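PDB 7K46: aspartate carbamoyltransferase from Leishmania major, which probably catalyses the transfer of a carbamoyl group from carbamoyl phosphate to L-aspartate, an early step of pyrimidine biosynthesis. Local coordinates for residues E60-S63 and R64-S67; Q97-I100 and R101-S105; I149-I152 and H153-G157; P229-V232 and A233-V237. All coordinates share one frame; numbering follows the deposited sequence. Where two conformers were deposited one is given.

Contact 1 (E60-S63 and R64-S67); sequences EDSS and RTLS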
loop_
_atom_site.group_PDB
_atom_site.type_symbol
_atom_site.label_atom_id
_atom_site.label_comp_id
_atom_site.label_asym_id
_atom_site.label_seq_id
_atom_site.Cartn_x
_atom_site.Cartn_y
_atom_site.Cartn_z
ATOM N N GLU A 60 5.054 -1.106 15.132
ATOM C CA GLU A 60 6.285 -1.857 14.974
ATOM C C GLU A 60 6.158 -2.704 13.716
ATOM O O GLU A 60 5.059 -3.102 13.327
ATOM C CB GLU A 60 6.574 -2.734 16.203
ATOM C CG GLU A 60 5.392 -3.559 16.679
ATOM C CD GLU A 60 5.744 -4.454 17.852
ATOM O OE1 GLU A 60 6.812 -4.213 18.460
ATOM O OE2 GLU A 60 4.960 -5.392 18.160
ATOM N N ASP A 61 7.287 -2.954 13.070
ATOM C CA ASP A 61 7.275 -3.753 11.855
ATOM C C ASP A 61 6.989 -5.212 12.184
ATOM O O ASP A 61 7.600 -5.787 13.087
ATOM C CB ASP A 61 8.613 -3.634 11.129
ATOM C CG ASP A 61 8.824 -2.263 10.517
ATOM O OD1 ASP A 61 7.880 -1.441 10.553
ATOM O OD2 ASP A 61 9.930 -2.014 9.993
ATOM N N SER A 62 6.042 -5.807 11.456
ATOM C CA SER A 62 5.873 -7.261 11.451
ATOM C C SER A 62 5.223 -7.592 10.108
ATOM O O SER A 62 4.011 -7.801 10.019
ATOM C CB SER A 62 5.039 -7.786 12.622
ATOM O OG SER A 62 4.900 -9.204 12.541
ATOM N N SER A 63 6.056 -7.612 9.057
ATOM C CA SER A 63 5.536 -7.808 7.710
ATOM C C SER A 63 4.832 -9.148 7.577
ATOM O O SER A 63 3.842 -9.248 6.845
ATOM C CB SER A 63 6.661 -7.694 6.685
ATOM O OG SER A 63 7.157 -6.363 6.631
ATOM N N ARG A 64 5.321 -10.178 8.281
ATOM C CA ARG A 64 4.666 -11.489 8.253
ATOM C C ARG A 64 3.220 -11.405 8.751
ATOM O O ARG A 64 2.293 -11.900 8.098
ATOM C CB ARG A 64 5.475 -12.490 9.086
ATOM C CG ARG A 64 4.772 -13.834 9.361
ATOM C CD ARG A 64 5.729 -14.832 10.062
ATOM N NE ARG A 64 6.799 -15.256 9.163
ATOM C CZ ARG A 64 8.038 -14.786 9.187
ATOM N NH1 ARG A 64 8.436 -13.916 10.112
ATOM N NH2 ARG A 64 8.902 -15.196 8.267
ATOM N N THR A 65 2.997 -10.783 9.911
ATOM C CA THR A 65 1.636 -10.709 10.440
ATOM C C THR A 65 0.783 -9.710 9.649
ATOM O O THR A 65 -0.390 -9.981 9.349
ATOM C CB THR A 65 1.676 -10.356 11.930
ATOM O OG1 THR A 65 2.318 -11.428 12.649
ATOM C CG2 THR A 65 0.277 -10.176 12.481
ATOM N N LEU A 66 1.358 -8.562 9.295
ATOM C CA LEU A 66 0.614 -7.555 8.540
ATOM C C LEU A 66 0.123 -8.113 7.206
ATOM O O LEU A 66 -1.062 -8.000 6.869
ATOM C CB LEU A 66 1.498 -6.325 8.318
ATOM C CG LEU A 66 0.942 -5.210 7.423
ATOM C CD1 LEU A 66 -0.357 -4.683 8.000
ATOM C CD2 LEU A 66 1.969 -4.089 7.277
ATOM N N SER A 67 1.023 -8.720 6.423
ATOM C CA SER A 67 0.615 -9.164 5.089
ATOM C C SER A 67 -0.447 -10.254 5.173
ATOM O O SER A 67 -1.341 -10.320 4.324
ATOM C CB SER A 67 1.834 -9.639 4.296
ATOM O OG SER A 67 2.480 -10.727 4.943
HETATM O O HOH W 1 4.958 -12.181 12.551
#
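Ser-67 reaches Ser-63 O from the two sides of its carbonyl plane, each donor tilted only modestly out of it. Ser-67 N comes from one side, 2.9 Å from Ser-63 O. Ser-67 OG comes from the other, and donates to Ser-63 O at 2.8 Å. With chi1 at 60°, OG is folded between its own backbone N and carbonyl carbon, which turns it back along the helix to that oxygen. Two bonds thus grip one oxygen. The carbonyl of Ser-62 is met nearly end-on by Leu-66 N at 2.9 Å. The N-H...O angle there is 172°. Leu-66 CB also lies 3.4 Å from Ser-62 O.

Ser-62 is at the N-cap position. Its hydroxyl is linked to that of Thr-65 through one water, 3.0 Å from Ser-62 OG and 2.7 Å from Thr-65 OG1. The run Ser-Ser-Arg-Thr corresponds to the Ser-Thr-Arg-Thr motif that binds carbamoyl phosphate in relatives, so the turn probably forms part of the active site. Ser-63 OG is hydrogen-bonded to Lys-84 O of the second subunit, and Arg-64 NH2 forms a salt bridge with Glu-94 and a hydrogen bond with Thr-102 of that same subunit. The turn leads from strand 53-58 into helix 63-74. Leu-66 rests on Pro-56 and Phe-58 of that strand, and Thr-65 on Arg-113 of strand 109-113 and Arg-318 of helix 309-326.

Contact 2 (Q97-I100 and R101-S105); sequences QDTI and RTLDS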
loop_
_atom_site.group_PDB
_atom_site.type_symbol
_atom_site.label_atom_id
_atom_site.label_comp_id
_atom_site.label_asym_id
_atom_site.label_seq_id
_atom_site.Cartn_x
_atom_site.Cartn_y
_atom_site.Cartn_z
ATOM N N GLN A 97 -5.549 7.900 20.537
ATOM C CA GLN A 97 -7.006 7.950 20.484
ATOM C C GLN A 97 -7.490 8.715 19.260
ATOM O O GLN A 97 -8.390 8.254 18.549
ATOM C CB GLN A 97 -7.563 8.585 21.762
ATOM C CG GLN A 97 -7.423 7.709 23.015
ATOM C CD GLN A 97 -6.111 7.932 23.763
ATOM O OE1 GLN A 97 -5.106 8.367 23.185
ATOM N NE2 GLN A 97 -6.117 7.630 25.060
ATOM N N ASP A 98 -6.909 9.894 18.999
ATOM C CA ASP A 98 -7.342 10.665 17.835
ATOM C C ASP A 98 -7.042 9.930 16.541
ATOM O O ASP A 98 -7.807 10.032 15.572
ATOM C CB ASP A 98 -6.679 12.044 17.819
ATOM C CG ASP A 98 -7.337 13.017 18.782
ATOM O OD1 ASP A 98 -8.346 12.635 19.425
ATOM O OD2 ASP A 98 -6.843 14.159 18.901
ATOM N N THR A 99 -5.934 9.185 16.498
ATOM C CA THR A 99 -5.630 8.408 15.302
ATOM C C THR A 99 -6.670 7.318 15.082
ATOM O O THR A 99 -7.120 7.103 13.948
ATOM C CB THR A 99 -4.228 7.813 15.406
ATOM O OG1 THR A 99 -3.275 8.880 15.506
ATOM C CG2 THR A 99 -3.918 6.965 14.168
ATOM N N ILE A 100 -7.057 6.618 16.156
ATOM C CA ILE A 100 -8.099 5.596 16.059
ATOM C C ILE A 100 -9.397 6.202 15.533
ATOM O O ILE A 100 -10.049 5.637 14.646
ATOM C CB ILE A 100 -8.302 4.912 17.426
ATOM C CG1 ILE A 100 -7.035 4.136 17.825
ATOM C CG2 ILE A 100 -9.548 4.000 17.419
ATOM C CD1 ILE A 100 -6.675 2.985 16.871
ATOM N N ARG A 101 -9.806 7.350 16.088
ATOM C CA ARG A 101 -11.011 8.019 15.593
ATOM C C ARG A 101 -10.897 8.324 14.106
ATOM O O ARG A 101 -11.884 8.242 13.364
ATOM C CB ARG A 101 -11.262 9.317 16.361
ATOM C CG ARG A 101 -11.257 9.190 17.880
ATOM C CD ARG A 101 -12.575 9.609 18.435
ATOM N NE ARG A 101 -12.550 9.854 19.873
ATOM C CZ ARG A 101 -13.644 9.854 20.617
ATOM N NH1 ARG A 101 -14.827 9.570 20.092
ATOM N NH2 ARG A 101 -13.552 10.141 21.912
ATOM N N THR A 102 -9.703 8.715 13.660
ATOM C CA THR A 102 -9.497 8.976 12.240
ATOM C C THR A 102 -9.739 7.711 11.415
ATOM O O THR A 102 -10.439 7.751 10.395
ATOM C CB THR A 102 -8.082 9.535 12.032
ATOM O OG1 THR A 102 -7.948 10.758 12.777
ATOM C CG2 THR A 102 -7.816 9.834 10.552
ATOM N N LEU A 103 -9.210 6.568 11.868
ATOM C CA LEU A 103 -9.451 5.307 11.165
ATOM C C LEU A 103 -10.934 4.946 11.154
ATOM O O LEU A 103 -11.454 4.453 10.143
ATOM C CB LEU A 103 -8.636 4.181 11.805
ATOM C CG LEU A 103 -7.217 3.930 11.296
ATOM C CD1 LEU A 103 -6.345 5.170 11.446
ATOM C CD2 LEU A 103 -6.590 2.728 12.019
ATOM N N ASP A 104 -11.632 5.169 12.275
ATOM C CA ASP A 104 -13.053 4.829 12.359
ATOM C C ASP A 104 -13.915 5.674 11.438
ATOM O O ASP A 104 -15.083 5.327 11.204
ATOM C CB ASP A 104 -13.586 5.007 13.784
ATOM C CG ASP A 104 -13.337 3.810 14.666
ATOM O OD1 ASP A 104 -13.308 2.662 14.170
ATOM O OD2 ASP A 104 -13.181 4.025 15.883
ATOM N N SER A 105 -13.398 6.804 10.956
ATOM C CA SER A 105 -14.205 7.634 10.079
ATOM C C SER A 105 -14.471 6.953 8.740
ATOM O O SER A 105 -15.445 7.294 8.063
ATOM C CB SER A 105 -13.529 8.989 9.874
ATOM O OG SER A 105 -12.397 8.858 9.027
HETATM O O HOH W 2 -9.970 10.842 20.879
#
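Arg-101 leans back along helix 96-104 over the turn formed by Gln-97 and Asp-98. Its CB lies 3.6 Å from Asp-98 O. Its CG comes closer to the preceding turn, 3.1 Å from Gln-97 O, because chi1 of -51° sets CG beside the backbone N and opposite the carbonyl carbon. The chain then bends at chi2 and runs extended through CD to NE. There NE donates to a water 2.9 Å away, which lies in the guanidinium plane at its edge. The same water donates to Asp-98 OD1 at 2.8 Å. The acid and the base are therefore joined through water, with Asp-98 OD1 and Arg-101 NE 5.1 Å apart.

Asp-98 also offers its backbone oxygen to Thr-102. Thr-102 OG1 donates to Asp-98 O at 2.9 Å, and Thr-102 N reaches the same oxygen from the opposite face of the carbonyl plane. Thr-102 OG1 is hydrogen-bonded as well to Arg-64 of the third subunit. Two residues further along, CG2 of Ile-100 lies 3.9 Å from Asp-104 OD2, a van der Waals contact of a methyl with a carboxylate oxygen. The carboxylate is hydrogen-bonded elsewhere, OD1 to His-129 and OD2 to Thr-128 N.

Asp-98 OD2 forms a salt bridge with Arg-291 of the third subunit. This face of the helix thus belongs to the trimer interface. The attraction between Asp-98 and Arg-101 is indirect and probably modest, relayed by the water, whereas the arginine of the neighbouring subunit is paired directly.

Contact 3 (I149-I152 and H153-G157); sequences ILTI and HAELG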
loop_
_atom_site.group_PDB
_atom_site.type_symbol
_atom_site.label_atom_id
_atom_site.label_comp_id
_atom_site.label_asym_id
_atom_site.label_seq_id
_atom_site.Cartn_x
_atom_site.Cartn_y
_atom_site.Cartn_z
ATOM N N ILE A 149 -2.840 -23.355 17.042
ATOM C CA ILE A 149 -3.769 -24.440 17.360
ATOM C C ILE A 149 -4.297 -25.081 16.086
ATOM O O ILE A 149 -4.378 -26.311 15.976
ATOM C CB ILE A 149 -4.922 -23.921 18.237
ATOM C CG1 ILE A 149 -4.406 -23.537 19.622
ATOM C CG2 ILE A 149 -6.034 -24.953 18.336
ATOM C CD1 ILE A 149 -5.483 -22.906 20.458
ATOM N N LEU A 150 -4.692 -24.254 15.112
ATOM C CA LEU A 150 -5.159 -24.785 13.830
ATOM C C LEU A 150 -4.101 -25.663 13.170
ATOM O O LEU A 150 -4.421 -26.729 12.625
ATOM C CB LEU A 150 -5.547 -23.641 12.894
ATOM C CG LEU A 150 -5.876 -24.026 11.446
ATOM C CD1 LEU A 150 -7.029 -25.046 11.374
ATOM C CD2 LEU A 150 -6.213 -22.770 10.659
ATOM N N THR A 151 -2.841 -25.226 13.197
ATOM C CA THR A 151 -1.766 -25.998 12.578
ATOM C C THR A 151 -1.662 -27.378 13.208
ATOM O O THR A 151 -1.587 -28.390 12.503
ATOM C CB THR A 151 -0.438 -25.249 12.702
ATOM O OG1 THR A 151 -0.546 -23.970 12.053
ATOM C CG2 THR A 151 0.694 -26.050 12.023
ATOM N N ILE A 152 -1.660 -27.441 14.540
ATOM C CA ILE A 152 -1.593 -28.739 15.207
ATOM C C ILE A 152 -2.774 -29.599 14.788
ATOM O O ILE A 152 -2.612 -30.751 14.368
ATOM C CB ILE A 152 -1.541 -28.559 16.734
ATOM C CG1 ILE A 152 -0.278 -27.804 17.143
ATOM C CG2 ILE A 152 -1.593 -29.916 17.434
ATOM C CD1 ILE A 152 -0.279 -27.363 18.591
ATOM N N HIS A 153 -3.981 -29.037 14.867
ATOM C CA HIS A 153 -5.179 -29.818 14.559
ATOM C C HIS A 153 -5.170 -30.314 13.117
ATOM O O HIS A 153 -5.514 -31.472 12.840
ATOM C CB HIS A 153 -6.432 -28.987 14.809
ATOM C CG HIS A 153 -7.699 -29.724 14.502
ATOM N ND1 HIS A 153 -8.394 -30.435 15.457
ATOM C CD2 HIS A 153 -8.371 -29.896 13.340
ATOM C CE1 HIS A 153 -9.450 -30.999 14.898
ATOM N NE2 HIS A 153 -9.459 -30.689 13.614
ATOM N N ALA A 154 -4.801 -29.442 12.182
ATOM C CA ALA A 154 -4.820 -29.817 10.772
ATOM C C ALA A 154 -3.723 -30.824 10.444
ATOM O O ALA A 154 -3.930 -31.734 9.629
ATOM C CB ALA A 154 -4.671 -28.568 9.906
ATOM N N GLU A 155 -2.549 -30.678 11.067
ATOM C CA GLU A 155 -1.419 -31.549 10.761
ATOM C C GLU A 155 -1.562 -32.923 11.414
ATOM O O GLU A 155 -1.247 -33.942 10.788
ATOM C CB GLU A 155 -0.109 -30.889 11.205
ATOM C CG GLU A 155 0.293 -29.643 10.397
ATOM C CD GLU A 155 0.835 -29.985 9.012
ATOM O OE1 GLU A 155 1.680 -30.902 8.894
ATOM O OE2 GLU A 155 0.412 -29.339 8.034
ATOM N N LEU A 156 -2.023 -32.976 12.667
ATOM C CA LEU A 156 -2.076 -34.241 13.395
ATOM C C LEU A 156 -3.474 -34.837 13.509
ATOM O O LEU A 156 -3.595 -36.027 13.825
ATOM C CB LEU A 156 -1.510 -34.060 14.807
ATOM C CG LEU A 156 -0.072 -33.552 14.891
ATOM C CD1 LEU A 156 0.346 -33.353 16.348
ATOM C CD2 LEU A 156 0.896 -34.494 14.148
ATOM N N GLY A 157 -4.526 -34.052 13.282
ATOM C CA GLY A 157 -5.889 -34.519 13.390
ATOM C C GLY A 157 -6.573 -34.169 14.696
ATOM O O GLY A 157 -7.801 -34.273 14.780
#
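The last turns of helix 142-156, where Ile-152 meets Leu-156, make this contact. The helix is one of two, with helix 309-326, that join the two domains in the carbamoyltransferase fold. Successive i to i+4 bonds run to its end, among them Ala-154 N to Leu-150 O at 2.8 Å and Leu-156 N to Ile-152 O at 2.9 Å.

The side chains one turn apart pack in pairs. CG2 of Ile-152 touches CD1 of Leu-156 at 4.1 Å, the two chains crossing at a slant. On another side, Thr-151 and Glu-155 run alongside each other in the same direction. CG2 of Thr-151 is 4.0 Å from Glu-155 CG. That CG also presses on the backbone, 3.1 Å from Thr-151 O, because chi1 of -68° brings it beside its own backbone N. The chain bends at chi2, and the carboxylate goes on to helix 309-326, where OE2 forms a salt bridge with Arg-309 and a hydrogen bond with Tyr-313 OH. Thr-151 OG1 turns back to Leu-147 O. Leu-150 and Ala-154 both lean on Tyr-313, so the two interdomain helices are held together by apolar and charged contacts alike.

The helix stops at Gly-157, whose phi of 99° leaves the helical range. Gly-157 N still bonds to His-153 O at 2.8 Å. The turn brings the backbone of Gly-157 over the imidazole: Gly-157 C lies 4.2 Å above one face of the His-153 ring, shifted toward its rim.

Contact 4 (P229-V232 and A233-V237); sequences PEIV and ADCDV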
loop_
_atom_site.group_PDB
_atom_site.type_symbol
_atom_site.label_atom_id
_atom_site.label_comp_id
_atom_site.label_asym_id
_atom_site.label_seq_id
_atom_site.Cartn_x
_atom_site.Cartn_y
_atom_site.Cartn_z
ATOM N N PRO A 229 17.052 -37.464 23.345
ATOM C CA PRO A 229 16.325 -38.418 22.498
ATOM C C PRO A 229 15.022 -38.887 23.119
ATOM O O PRO A 229 14.044 -39.108 22.395
ATOM C CB PRO A 229 17.324 -39.573 22.332
ATOM C CG PRO A 229 18.653 -38.939 22.510
ATOM C CD PRO A 229 18.443 -37.900 23.580
ATOM N N GLU A 230 14.980 -39.029 24.448
ATOM C CA GLU A 230 13.769 -39.500 25.112
ATOM C C GLU A 230 12.655 -38.465 25.029
ATOM O O GLU A 230 11.498 -38.810 24.760
ATOM C CB GLU A 230 14.071 -39.849 26.572
ATOM C CG GLU A 230 14.987 -41.056 26.749
ATOM C CD GLU A 230 16.451 -40.779 26.396
ATOM O OE1 GLU A 230 16.904 -39.612 26.489
ATOM O OE2 GLU A 230 17.153 -41.742 26.019
ATOM N N ILE A 231 12.979 -37.190 25.247
ATOM C CA ILE A 231 11.958 -36.149 25.141
ATOM C C ILE A 231 11.464 -36.038 23.703
ATOM O O ILE A 231 10.255 -35.968 23.447
ATOM C CB ILE A 231 12.499 -34.801 25.652
ATOM C CG1 ILE A 231 12.719 -34.846 27.165
ATOM C CG2 ILE A 231 11.543 -33.666 25.272
ATOM C CD1 ILE A 231 13.452 -33.625 27.718
ATOM N N VAL A 232 12.400 -36.002 22.748
ATOM C CA VAL A 232 12.044 -35.884 21.333
ATOM C C VAL A 232 11.121 -37.027 20.917
ATOM O O VAL A 232 10.085 -36.813 20.273
ATOM C CB VAL A 232 13.319 -35.841 20.472
ATOM C CG1 VAL A 232 12.981 -35.996 18.990
ATOM C CG2 VAL A 232 14.085 -34.532 20.731
ATOM N N ALA A 233 11.471 -38.255 21.313
ATOM C CA ALA A 233 10.700 -39.434 20.919
ATOM C C ALA A 233 9.280 -39.397 21.461
ATOM O O ALA A 233 8.378 -40.008 20.875
ATOM C CB ALA A 233 11.406 -40.705 21.397
ATOM N N ASP A 234 9.059 -38.693 22.571
ATOM C CA ASP A 234 7.759 -38.659 23.224
ATOM C C ASP A 234 6.841 -37.566 22.681
ATOM O O ASP A 234 5.632 -37.602 22.945
ATOM C CB ASP A 234 7.947 -38.472 24.736
ATOM C CG ASP A 234 6.671 -38.741 25.528
ATOM O OD1 ASP A 234 6.006 -39.765 25.259
ATOM O OD2 ASP A 234 6.348 -37.940 26.432
ATOM N N CYS A 235 7.363 -36.620 21.910
ATOM C CA CYS A 235 6.596 -35.434 21.544
ATOM C C CYS A 235 5.852 -35.601 20.223
ATOM O O CYS A 235 6.376 -36.151 19.251
ATOM C CB CYS A 235 7.507 -34.208 21.462
ATOM S SG CYS A 235 7.974 -33.569 23.087
ATOM N N ASP A 236 4.623 -35.097 20.202
ATOM C CA ASP A 236 3.855 -34.932 18.977
ATOM C C ASP A 236 4.107 -33.589 18.313
ATOM O O ASP A 236 3.921 -33.463 17.095
ATOM C CB ASP A 236 2.373 -35.092 19.293
ATOM C CG ASP A 236 2.087 -36.406 19.985
ATOM O OD1 ASP A 236 2.356 -37.463 19.370
ATOM O OD2 ASP A 236 1.643 -36.378 21.155
ATOM N N VAL A 237 4.530 -32.592 19.086
ATOM C CA VAL A 237 4.847 -31.257 18.581
ATOM C C VAL A 237 6.131 -30.785 19.254
ATOM O O VAL A 237 6.234 -30.805 20.486
ATOM C CB VAL A 237 3.708 -30.251 18.853
ATOM C CG1 VAL A 237 4.093 -28.839 18.352
ATOM C CG2 VAL A 237 2.411 -30.722 18.202
HETATM O O HOH W 3 8.708 -36.941 18.067
#
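The backbone of helix 229-234 begins with an i to i+4 bond, Ala-233 N to Pro-229 O at 2.9 Å, and then tightens into i to i+3 bonds.

Among the side chains, Cys-235 turns back to Ile-231. Its SG lies 4.2 Å from Ile-231 CG2 in apolar contact. CB of Ala-233 sits 3.2 Å from Pro-229 O. CB of Asp-234 lies against the carbonyl oxygens of Glu-230 and Ile-231, while OD2 accepts from Tyr-193 OH and forms a salt bridge with Arg-190.

In the tightened turn, Asp-234 N donates to Ile-231 O at 3.1 Å from well above the carbonyl plane, and its bond to Glu-230 O is weak. Cys-235 N closes the last turn on Val-232 O at 3.2 Å, with the donor 62° out of that plane. A water bridges the exit, donating to Val-232 O and to Cys-235 O.

The helix lies in the crossover from strand 220-224 to strand 237-240 of the parallel sheet. Ile-231 and Cys-235 pack on Tyr-193 of strand 191-195, and Cys-235 also meets Ala-165 of strand 163-167. Val-237 then enters the sheet beside strand 163-167.

From the N terminus, the four contacts follow in series, and none nests in or crosses another. Each is local, made within one continuous stretch, and none closes a long loop. Contact 1 opens helix 63-74 after strand 53-58, and contact 2 lies on helix 96-104 of the same carbamoyl phosphate domain, about 21 Å away between centres. Both meet neighbouring subunits. Contact 3 ends helix 142-156, which leads on to the aspartate-binding domain, and contact 4 ends helix 229-234 within that domain. Contacts 3 and 4 touch: Leu-156 CD1 lies 3.8 Å from Val-237 CG2. The interdomain helix is thereby packed against the start of strand 237-240 in the second sheet.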